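Long-range contacts in oxalate--CoA ligase (Arabidopsis thaliana, PDB 5IE2), which belongs to the ANL superfamily of AMP-binding enzymes and holds adenosine-5'-triphosphate in its nucleotide pocket: residues R283-C288 with A306-A311; V197-E202 with N324-E329; I263-L268 with P294-R299. All blocks are in the same frame, centred on the assembly; numbering follows the deposited sequence.

Contact 1: residues R283-C288 with A306-A311. With ATP (adenosine-5'-triphosphate), chain C.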
loop_
_atom_site.group_PDB
_atom_site.type_symbol
_atom_site.label_atom_id
_atom_site.label_comp_id
_atom_site.label_asym_id
_atom_site.label_seq_id
_atom_site.Cartn_x
_atom_site.Cartn_y
_atom_site.Cartn_z
ATOM N N ARG A 283 -17.040 -10.385 -3.532
ATOM C CA ARG A 283 -17.641 -9.813 -2.353
ATOM C C ARG A 283 -17.477 -8.287 -2.333
ATOM O O ARG A 283 -18.401 -7.562 -1.968
ATOM C CB ARG A 283 -17.006 -10.402 -1.069
ATOM C CG ARG A 283 -17.421 -11.788 -0.730
ATOM C CD ARG A 283 -17.499 -11.938 0.843
ATOM N NE ARG A 283 -16.201 -11.880 1.440
ATOM C CZ ARG A 283 -15.823 -11.002 2.369
ATOM N NH1 ARG A 283 -16.647 -10.050 2.836
ATOM N NH2 ARG A 283 -14.606 -11.108 2.848
ATOM N N PHE A 284 -16.304 -7.817 -2.715
ATOM C CA PHE A 284 -16.029 -6.371 -2.752
ATOM C C PHE A 284 -14.755 -6.118 -3.526
ATOM O O PHE A 284 -13.940 -7.021 -3.777
ATOM C CB PHE A 284 -15.902 -5.752 -1.323
ATOM C CG PHE A 284 -14.712 -6.265 -0.548
ATOM C CD1 PHE A 284 -13.498 -5.580 -0.534
ATOM C CD2 PHE A 284 -14.802 -7.458 0.153
ATOM C CE1 PHE A 284 -12.417 -6.073 0.194
ATOM C CE2 PHE A 284 -13.738 -7.946 0.883
ATOM C CZ PHE A 284 -12.538 -7.269 0.904
ATOM N N ILE A 285 -14.569 -4.860 -3.891
ATOM C CA ILE A 285 -13.346 -4.403 -4.524
ATOM C C ILE A 285 -12.865 -3.269 -3.634
ATOM O O ILE A 285 -13.671 -2.456 -3.243
ATOM C CB ILE A 285 -13.593 -3.907 -5.972
ATOM C CG1 ILE A 285 -13.859 -5.131 -6.888
ATOM C CG2 ILE A 285 -12.349 -3.085 -6.505
ATOM C CD1 ILE A 285 -14.416 -4.670 -8.301
ATOM N N ARG A 286 -11.577 -3.260 -3.300
ATOM C CA ARG A 286 -11.075 -2.237 -2.402
ATOM C C ARG A 286 -10.139 -1.250 -3.111
ATOM O O ARG A 286 -9.391 -1.638 -4.031
ATOM C CB ARG A 286 -10.368 -2.937 -1.223
ATOM C CG ARG A 286 -9.797 -1.945 -0.162
ATOM C CD ARG A 286 -9.118 -2.798 0.917
ATOM N NE ARG A 286 -8.588 -1.964 2.007
ATOM C CZ ARG A 286 -7.307 -1.621 2.171
ATOM N NH1 ARG A 286 -6.345 -1.974 1.296
ATOM N NH2 ARG A 286 -6.978 -0.894 3.241
ATOM N N SER A 287 -10.184 0.034 -2.678
ATOM C CA SER A 287 -9.254 1.025 -3.185
ATOM C C SER A 287 -8.605 1.750 -2.007
ATOM O O SER A 287 -9.267 1.952 -1.027
ATOM C CB SER A 287 -10.003 2.028 -4.101
ATOM O OG SER A 287 -9.114 3.008 -4.668
ATOM N N CYS A 288 -7.318 2.069 -2.086
ATOM C CA CYS A 288 -6.634 2.767 -0.978
ATOM C C CYS A 288 -5.429 3.493 -1.548
ATOM O O CYS A 288 -5.098 3.278 -2.736
ATOM C CB CYS A 288 -6.251 1.743 0.137
ATOM S SG CYS A 288 -5.719 2.512 1.663
ATOM N N ALA A 306 -19.566 -5.370 -8.146
ATOM C CA ALA A 306 -19.280 -5.572 -6.724
ATOM C C ALA A 306 -19.192 -4.215 -6.030
ATOM O O ALA A 306 -18.805 -3.235 -6.667
ATOM C CB ALA A 306 -17.973 -6.347 -6.535
ATOM N N PRO A 307 -19.532 -4.170 -4.741
ATOM C CA PRO A 307 -19.359 -2.895 -4.004
ATOM C C PRO A 307 -17.886 -2.471 -3.936
ATOM O O PRO A 307 -17.005 -3.299 -3.691
ATOM C CB PRO A 307 -19.910 -3.205 -2.602
ATOM C CG PRO A 307 -19.687 -4.719 -2.474
ATOM C CD PRO A 307 -20.021 -5.248 -3.864
ATOM N N VAL A 308 -17.637 -1.169 -4.107
ATOM C CA VAL A 308 -16.267 -0.639 -4.098
ATOM C C VAL A 308 -16.066 0.140 -2.820
ATOM O O VAL A 308 -16.781 1.118 -2.588
ATOM C CB VAL A 308 -16.009 0.240 -5.310
ATOM C CG1 VAL A 308 -14.632 0.922 -5.215
ATOM C CG2 VAL A 308 -16.059 -0.658 -6.579
ATOM N N LEU A 309 -15.156 -0.348 -1.976
ATOM C CA LEU A 309 -14.942 0.202 -0.625
ATOM C C LEU A 309 -13.595 0.905 -0.578
ATOM O O LEU A 309 -12.537 0.269 -0.751
ATOM C CB LEU A 309 -14.979 -0.924 0.412
ATOM C CG LEU A 309 -16.173 -1.887 0.263
ATOM C CD1 LEU A 309 -16.074 -3.005 1.337
ATOM C CD2 LEU A 309 -17.524 -1.089 0.414
ATOM N N GLU A 310 -13.640 2.209 -0.343
ATOM C CA GLU A 310 -12.423 2.992 -0.236
ATOM C C GLU A 310 -11.910 3.059 1.201
ATOM O O GLU A 310 -12.693 3.207 2.153
ATOM C CB GLU A 310 -12.680 4.423 -0.743
ATOM C CG GLU A 310 -11.372 5.184 -0.932
ATOM C CD GLU A 310 -11.524 6.599 -1.461
ATOM O OE1 GLU A 310 -12.660 7.116 -1.552
ATOM O OE2 GLU A 310 -10.465 7.204 -1.774
ATOM N N ALA A 311 -10.605 2.906 1.338
ATOM C CA ALA A 311 -9.950 2.976 2.646
ATOM C C ALA A 311 -8.874 4.076 2.611
ATOM O O ALA A 311 -8.443 4.481 1.532
ATOM C CB ALA A 311 -9.293 1.646 2.999
HETATM P PG ATP C . 5.740 10.774 2.246
HETATM O O1G ATP C . 5.305 12.212 1.959
HETATM O O2G ATP C . 7.191 10.542 2.014
HETATM O O3G ATP C . 5.304 10.331 3.640
HETATM P PB ATP C . 3.420 9.349 1.285
HETATM O O1B ATP C . 2.820 9.181 -0.093
HETATM O O2B ATP C . 2.774 10.224 2.300
HETATM O O3B ATP C . 4.999 9.783 1.181
HETATM P PA ATP C . 2.475 6.662 2.067
HETATM O O1A ATP C . 2.546 6.238 3.528
HETATM O O2A ATP C . 2.752 5.674 1.001
HETATM O O3A ATP C . 3.571 7.830 1.874
HETATM O "O5'" ATP C . 1.084 7.418 1.824
HETATM C "C5'" ATP C . 0.138 7.740 2.873
HETATM C "C4'" ATP C . -0.624 8.988 2.396
HETATM O "O4'" ATP C . -1.455 8.629 1.275
HETATM C "C3'" ATP C . -1.634 9.463 3.394
HETATM O "O3'" ATP C . -0.993 10.268 4.381
HETATM C "C2'" ATP C . -2.605 10.256 2.545
HETATM O "O2'" ATP C . -2.004 11.512 2.194
HETATM C "C1'" ATP C . -2.616 9.440 1.285
HETATM N N9 ATP C . -3.787 8.536 1.200
HETATM C C8 ATP C . -3.878 7.250 1.561
HETATM N N7 ATP C . -5.137 6.790 1.282
HETATM C C5 ATP C . -5.824 7.832 0.710
HETATM C C6 ATP C . -7.187 8.023 0.162
HETATM N N6 ATP C . -8.065 6.967 0.123
HETATM N N1 ATP C . -7.476 9.247 -0.337
HETATM C C2 ATP C . -6.583 10.264 -0.336
HETATM N N3 ATP C . -5.321 10.166 0.155
HETATM C C4 ATP C . -4.926 8.965 0.668
HETATM O O HOH W 1 -8.697 5.009 -2.801
#
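Strands 284-287 and 308-314 are the two strands of a beta-alpha-beta unit whose connection is helix 294-304, and they lie side by side in the interior of a five-stranded mixed sheet. Their segment axes differ by 28° in direction, and the hydrogen bonds alternate as parallel pairing requires. Ile285 N donates to Pro307 O (2.9 Å), Leu309 N to Ile285 O (2.9 Å), Ser287 N to Leu309 O and Ala311 N to Ser287 O. Three of these run nearly along the C=O axis, whereas the Ser287 N–H lies above the carbonyl plane of Leu309, 34° out of it. On the face carrying Arg286 and Leu309, Leu309 CD1 reaches Phe284 CB at 3.8 Å, the two side chains crossing at about a right angle. Arg286, extended from CG to NE and turned only at its guanidinium (chi4), brings NH2 to 3.4 Å from Ala311 CB, while its NE bonds to Tyr198 OH and its NH1 to Thr258 and His319. On the face carrying Ser287 and Glu310, the Glu310 chain runs out straight, CG anti to the backbone N (chi1 -168°). A water accepts from Ser287 OG (2.8 Å) and donates to Glu310 OE2 (3.0 Å). Glu310 OE2 also accepts hydrogen bonds from Leu292 N and, at 3.1 Å, from ATP N6. The same N6 donates to Ala311 O at 2.9 Å, so side chain and backbone grip one amino group. Such recognition of the adenine amine at the C-terminal end of parallel strands marks the nucleotide pocket of this AMP-binding enzyme.

Contact 2: residues V197-E202 with N324-E329; sequences VYKLTE and NPLPEE
Helix 184-198 ends in a Schellman motif, with Lys199 leaving the helix at positive phi (45°), while 324-329 is an irregular chain running past that end. The CA atoms of Tyr198 and Leu326 come within 6.3 Å, yet no backbone hydrogen bond joins the two segments. A water does so instead, donating to Val197 O (2.7 Å) and accepting from Leu326 N (2.9 Å). Glu329 N bonds to Leu326 O at 2.8 Å, closing a beta turn that brings Glu328 and Glu329 to the same lysine. The contact thereby ties the helix end to the loop following strand 319-323, a partly buried join in which Leu326 lies on the helix and Lys199, Glu328 and Glu329 form a salt-bridge network toward the exposed side. Leu326 lies with CD1 against Tyr198 O (3.5 Å) and crosses Lys199 obliquely, CD1 3.6 Å from Lys199 CG; it also touches Leu309. The Tyr198 ring has Val197 CG1 over the centre of one face and is stacked with Phe284. The Lys199 chain, extended beyond CG, meets Glu328 tip to tip in a salt bridge, Lys199 NZ 2.6 Å from Glu328 OE2 and above the carboxylate plane. Glu328 starts from the crowded position (chi1 72°); both glutamates bend at chi2. Glu329 crosses Lys199 at about a right angle and gives the anti lone pair of OE2 to Lys199 NZ in the second salt bridge (2.9 Å).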
loop_
_atom_site.group_PDB
_atom_site.type_symbol
_atom_site.label_atom_id
_atom_site.label_comp_id
_atom_site.label_asym_id
_atom_site.label_seq_id
_atom_site.Cartn_x
_atom_site.Cartn_y
_atom_site.Cartn_z
ATOM N N VAL A 197 -12.706 -5.482 9.382
ATOM C CA VAL A 197 -13.617 -4.605 8.645
ATOM C C VAL A 197 -14.092 -5.249 7.316
ATOM O O VAL A 197 -15.193 -4.965 6.881
ATOM C CB VAL A 197 -12.986 -3.196 8.382
ATOM C CG1 VAL A 197 -11.806 -3.308 7.438
ATOM C CG2 VAL A 197 -14.061 -2.167 7.883
ATOM N N TYR A 198 -13.302 -6.136 6.707
ATOM C CA TYR A 198 -13.774 -6.793 5.477
ATOM C C TYR A 198 -14.340 -8.184 5.752
ATOM O O TYR A 198 -14.695 -8.867 4.813
ATOM C CB TYR A 198 -12.638 -6.844 4.410
ATOM C CG TYR A 198 -12.132 -5.435 4.140
ATOM C CD1 TYR A 198 -13.002 -4.445 3.705
ATOM C CD2 TYR A 198 -10.819 -5.095 4.397
ATOM C CE1 TYR A 198 -12.559 -3.135 3.517
ATOM C CE2 TYR A 198 -10.371 -3.804 4.212
ATOM C CZ TYR A 198 -11.237 -2.850 3.776
ATOM O OH TYR A 198 -10.749 -1.576 3.653
ATOM N N LYS A 199 -14.403 -8.581 7.033
ATOM C CA LYS A 199 -14.799 -9.950 7.419
ATOM C C LYS A 199 -14.115 -10.981 6.558
ATOM O O LYS A 199 -14.766 -11.849 5.985
ATOM C CB LYS A 199 -16.321 -10.119 7.336
ATOM C CG LYS A 199 -17.036 -9.181 8.278
ATOM C CD LYS A 199 -18.574 -9.458 8.255
ATOM C CE LYS A 199 -19.286 -8.432 9.109
ATOM N NZ LYS A 199 -20.755 -8.746 9.022
ATOM N N LEU A 200 -12.787 -10.898 6.459
ATOM C CA LEU A 200 -12.027 -11.916 5.723
ATOM C C LEU A 200 -12.137 -13.232 6.474
ATOM O O LEU A 200 -12.026 -13.242 7.719
ATOM C CB LEU A 200 -10.536 -11.530 5.593
ATOM C CG LEU A 200 -10.289 -10.228 4.778
ATOM C CD1 LEU A 200 -8.755 -9.976 4.759
ATOM C CD2 LEU A 200 -10.840 -10.303 3.342
ATOM N N THR A 201 -12.361 -14.318 5.742
ATOM C CA THR A 201 -12.375 -15.646 6.351
ATOM C C THR A 201 -11.600 -16.613 5.489
ATOM O O THR A 201 -11.075 -16.251 4.438
ATOM C CB THR A 201 -13.796 -16.202 6.543
ATOM O OG1 THR A 201 -14.346 -16.539 5.261
ATOM C CG2 THR A 201 -14.689 -15.182 7.253
ATOM N N GLU A 202 -11.568 -17.878 5.912
ATOM C CA GLU A 202 -10.719 -18.824 5.205
ATOM C C GLU A 202 -11.254 -19.149 3.812
ATOM O O GLU A 202 -10.541 -19.779 3.013
ATOM C CB GLU A 202 -10.564 -20.113 6.035
ATOM C CG GLU A 202 -11.898 -20.894 6.182
ATOM C CD GLU A 202 -12.797 -20.451 7.362
ATOM O OE1 GLU A 202 -12.627 -19.354 7.952
ATOM O OE2 GLU A 202 -13.718 -21.235 7.722
ATOM N N ASN A 324 -14.496 2.496 4.446
ATOM C CA ASN A 324 -15.907 2.241 4.280
ATOM C C ASN A 324 -16.163 0.789 4.651
ATOM O O ASN A 324 -15.310 -0.082 4.422
ATOM C CB ASN A 324 -16.346 2.528 2.826
ATOM C CG ASN A 324 -16.413 4.011 2.540
ATOM O OD1 ASN A 324 -17.422 4.660 2.818
ATOM N ND2 ASN A 324 -15.328 4.568 1.982
ATOM N N PRO A 325 -17.315 0.522 5.254
ATOM C CA PRO A 325 -17.687 -0.811 5.746
ATOM C C PRO A 325 -18.270 -1.654 4.625
ATOM O O PRO A 325 -18.621 -1.108 3.550
ATOM C CB PRO A 325 -18.752 -0.496 6.812
ATOM C CG PRO A 325 -19.476 0.709 6.167
ATOM C CD PRO A 325 -18.353 1.528 5.529
ATOM N N LEU A 326 -18.407 -2.954 4.882
ATOM C CA LEU A 326 -19.191 -3.865 4.001
ATOM C C LEU A 326 -20.635 -3.394 3.970
ATOM O O LEU A 326 -21.121 -2.851 4.941
ATOM C CB LEU A 326 -19.130 -5.331 4.524
ATOM C CG LEU A 326 -17.752 -6.000 4.573
ATOM C CD1 LEU A 326 -17.831 -7.320 5.242
ATOM C CD2 LEU A 326 -17.278 -6.228 3.143
ATOM N N PRO A 327 -21.343 -3.612 2.843
ATOM C CA PRO A 327 -22.748 -3.186 2.713
ATOM C C PRO A 327 -23.633 -3.737 3.824
ATOM O O PRO A 327 -24.567 -3.054 4.268
ATOM C CB PRO A 327 -23.154 -3.743 1.352
ATOM C CG PRO A 327 -21.887 -3.719 0.539
ATOM C CD PRO A 327 -20.769 -4.073 1.563
ATOM N N GLU A 328 -23.340 -4.945 4.305
ATOM C CA GLU A 328 -24.163 -5.531 5.360
ATOM C C GLU A 328 -23.995 -4.772 6.669
ATOM O O GLU A 328 -24.842 -4.888 7.539
ATOM C CB GLU A 328 -23.830 -7.018 5.557
ATOM C CG GLU A 328 -22.476 -7.271 6.229
ATOM C CD GLU A 328 -21.813 -8.581 5.788
ATOM O OE1 GLU A 328 -21.621 -8.768 4.565
ATOM O OE2 GLU A 328 -21.460 -9.413 6.657
ATOM N N GLU A 329 -22.931 -3.975 6.800
ATOM C CA GLU A 329 -22.703 -3.206 8.024
ATOM C C GLU A 329 -23.071 -1.732 7.885
ATOM O O GLU A 329 -23.352 -1.086 8.890
ATOM C CB GLU A 329 -21.233 -3.312 8.499
ATOM C CG GLU A 329 -20.828 -4.714 8.988
ATOM C CD GLU A 329 -21.648 -5.197 10.208
ATOM O OE1 GLU A 329 -22.061 -4.361 11.053
ATOM O OE2 GLU A 329 -21.905 -6.424 10.292
HETATM O O HOH W 2 -17.555 -3.771 7.560
#

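Contact 3: residues I263-L268 with P294-R299; sequences IHQIIL and PVILSR
Leu268 leaves helix 261-273 with its CB directed at helix 294-304, and CG stands anti to its own carbonyl carbon (chi1 -77°). CB and CG serve as the stem, having no atom of 294-299 within 4.2 Å; the two methyls make the contact. Leu268 CD1 touches two side chains of the other helix, 3.7 Å from Arg299 CB and 4.0 Å from Ile296 CG2. Leu268 CD2 turns to the backbone instead, lying 3.7 Å from Arg299 O. One turn earlier, Gln265 CG meets Ile296 CD1 at 4.1 Å, the two chains crossing at about a right angle. No hydrogen bond links the segments, and the segment axes come no closer than 10.7 Å and cross at 44°; the contact consists of aliphatic carbons, with one methyl on a backbone carbonyl. The Gln265 amide goes to Gln438, and the Arg299 side chain leads away after its CB. Leu268 also touches Leu300 and Ala303. His264 bonds through NE2 to Arg286 O, fixing helix 261-273 on strand 284-287. Helices 261-273 and 294-304 are successive connections between parallel strands, the first from 256-259 to 284-287 and the second from 284-287 to 308-314, each a beta-alpha-beta unit.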
loop_
_atom_site.group_PDB
_atom_site.type_symbol
_atom_site.label_atom_id
_atom_site.label_comp_id
_atom_site.label_asym_id
_atom_site.label_seq_id
_atom_site.Cartn_x
_atom_site.Cartn_y
_atom_site.Cartn_z
ATOM N N ILE A 263 -4.192 1.777 -10.740
ATOM C CA ILE A 263 -4.330 0.395 -11.194
ATOM C C ILE A 263 -5.791 0.063 -11.524
ATOM O O ILE A 263 -6.071 -0.580 -12.568
ATOM C CB ILE A 263 -3.752 -0.592 -10.134
ATOM C CG1 ILE A 263 -2.235 -0.449 -10.032
ATOM C CG2 ILE A 263 -4.152 -2.046 -10.450
ATOM C CD1 ILE A 263 -1.474 -0.827 -11.341
ATOM N N HIS A 264 -6.737 0.501 -10.685
ATOM C CA HIS A 264 -8.148 0.335 -11.032
ATOM C C HIS A 264 -8.451 0.959 -12.425
ATOM O O HIS A 264 -9.212 0.398 -13.209
ATOM C CB HIS A 264 -9.074 0.989 -9.993
ATOM C CG HIS A 264 -9.120 0.255 -8.694
ATOM N ND1 HIS A 264 -9.441 -1.084 -8.615
ATOM C CD2 HIS A 264 -8.865 0.660 -7.424
ATOM C CE1 HIS A 264 -9.424 -1.460 -7.344
ATOM N NE2 HIS A 264 -9.083 -0.419 -6.600
ATOM N N GLN A 265 -7.861 2.119 -12.715
ATOM C CA GLN A 265 -8.089 2.756 -14.043
ATOM C C GLN A 265 -7.543 1.893 -15.177
ATOM O O GLN A 265 -8.193 1.787 -16.247
ATOM C CB GLN A 265 -7.461 4.147 -14.098
ATOM C CG GLN A 265 -8.272 5.185 -13.277
ATOM C CD GLN A 265 -7.498 6.469 -13.059
ATOM O OE1 GLN A 265 -6.488 6.485 -12.327
ATOM N NE2 GLN A 265 -7.956 7.575 -13.702
ATOM N N ILE A 266 -6.371 1.309 -14.976
ATOM C CA ILE A 266 -5.852 0.378 -16.011
ATOM C C ILE A 266 -6.765 -0.848 -16.232
ATOM O O ILE A 266 -6.995 -1.283 -17.390
ATOM C CB ILE A 266 -4.414 -0.083 -15.642
ATOM C CG1 ILE A 266 -3.506 1.136 -15.711
ATOM C CG2 ILE A 266 -3.930 -1.236 -16.559
ATOM C CD1 ILE A 266 -2.106 0.938 -15.216
ATOM N N ILE A 267 -7.297 -1.401 -15.135
ATOM C CA ILE A 267 -8.226 -2.543 -15.191
ATOM C C ILE A 267 -9.507 -2.140 -15.910
ATOM O O ILE A 267 -10.069 -2.907 -16.709
ATOM C CB ILE A 267 -8.532 -3.029 -13.775
ATOM C CG1 ILE A 267 -7.261 -3.683 -13.184
ATOM C CG2 ILE A 267 -9.759 -3.984 -13.731
ATOM C CD1 ILE A 267 -7.380 -3.946 -11.608
ATOM N N LEU A 268 -9.973 -0.915 -15.646
ATOM C CA LEU A 268 -11.171 -0.401 -16.363
ATOM C C LEU A 268 -10.914 -0.202 -17.853
ATOM O O LEU A 268 -11.770 -0.548 -18.686
ATOM C CB LEU A 268 -11.652 0.910 -15.779
ATOM C CG LEU A 268 -12.429 0.713 -14.466
ATOM C CD1 LEU A 268 -12.662 2.090 -13.837
ATOM C CD2 LEU A 268 -13.755 0.039 -14.729
ATOM N N PRO A 294 -15.163 9.689 -7.269
ATOM C CA PRO A 294 -16.482 9.039 -7.357
ATOM C C PRO A 294 -16.786 8.443 -8.739
ATOM O O PRO A 294 -17.441 7.388 -8.853
ATOM C CB PRO A 294 -17.445 10.177 -7.032
ATOM C CG PRO A 294 -16.632 10.986 -5.963
ATOM C CD PRO A 294 -15.213 10.953 -6.489
ATOM N N VAL A 295 -16.297 9.086 -9.787
ATOM C CA VAL A 295 -16.617 8.554 -11.132
ATOM C C VAL A 295 -15.884 7.212 -11.368
ATOM O O VAL A 295 -16.432 6.273 -11.997
ATOM C CB VAL A 295 -16.293 9.590 -12.203
ATOM C CG1 VAL A 295 -14.781 9.796 -12.356
ATOM C CG2 VAL A 295 -16.943 9.179 -13.563
ATOM N N ILE A 296 -14.677 7.051 -10.814
ATOM C CA ILE A 296 -14.006 5.758 -10.931
ATOM C C ILE A 296 -14.726 4.698 -10.095
ATOM O O ILE A 296 -14.861 3.539 -10.510
ATOM C CB ILE A 296 -12.526 5.827 -10.514
ATOM C CG1 ILE A 296 -11.788 6.928 -11.310
ATOM C CG2 ILE A 296 -11.867 4.431 -10.652
ATOM C CD1 ILE A 296 -12.007 6.771 -12.905
ATOM N N LEU A 297 -15.184 5.088 -8.905
ATOM C CA LEU A 297 -15.963 4.153 -8.091
ATOM C C LEU A 297 -17.189 3.643 -8.898
ATOM O O LEU A 297 -17.424 2.403 -8.993
ATOM C CB LEU A 297 -16.400 4.840 -6.766
ATOM C CG LEU A 297 -17.145 3.946 -5.761
ATOM C CD1 LEU A 297 -16.917 4.490 -4.319
ATOM C CD2 LEU A 297 -18.642 3.871 -6.018
ATOM N N SER A 298 -17.954 4.585 -9.474
ATOM C CA SER A 298 -19.126 4.244 -10.307
ATOM C C SER A 298 -18.758 3.318 -11.419
ATOM O O SER A 298 -19.469 2.330 -11.701
ATOM C CB SER A 298 -19.748 5.506 -10.940
ATOM O OG SER A 298 -20.324 6.248 -9.909
ATOM N N ARG A 299 -17.699 3.673 -12.123
ATOM C CA ARG A 299 -17.298 2.832 -13.263
ATOM C C ARG A 299 -16.945 1.415 -12.837
ATOM O O ARG A 299 -17.264 0.464 -13.548
ATOM C CB ARG A 299 -16.120 3.443 -14.014
ATOM C CG ARG A 299 -16.517 4.688 -14.793
ATOM C CD ARG A 299 -15.325 5.381 -15.430
ATOM N NE ARG A 299 -15.748 6.700 -15.993
ATOM C CZ ARG A 299 -14.906 7.651 -16.379
ATOM N NH1 ARG A 299 -13.606 7.412 -16.344
ATOM N NH2 ARG A 299 -15.361 8.839 -16.782
#

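Contact 1 is the buried one, ten of its twelve residues being out of solvent, and backbone hydrogen bonds dominate it. Contacts 2 and 3 are only partly buried, and their chemistry diverges: contact 2 grades from leucine packing to a salt-bridge network with exposed glutamates, whereas contact 3 relies on apolar branches without any hydrogen bond. Each touches contact 1, whose centre lies about 10 Å from that of contact 2 and about 11 Å from that of contact 3, while contacts 2 and 3 do not touch each other. His264 of contact 3 bonds to Arg286 O of contact 1, Tyr198 of contact 2 to that arginine's side chain, and Asn324 to Glu310 O.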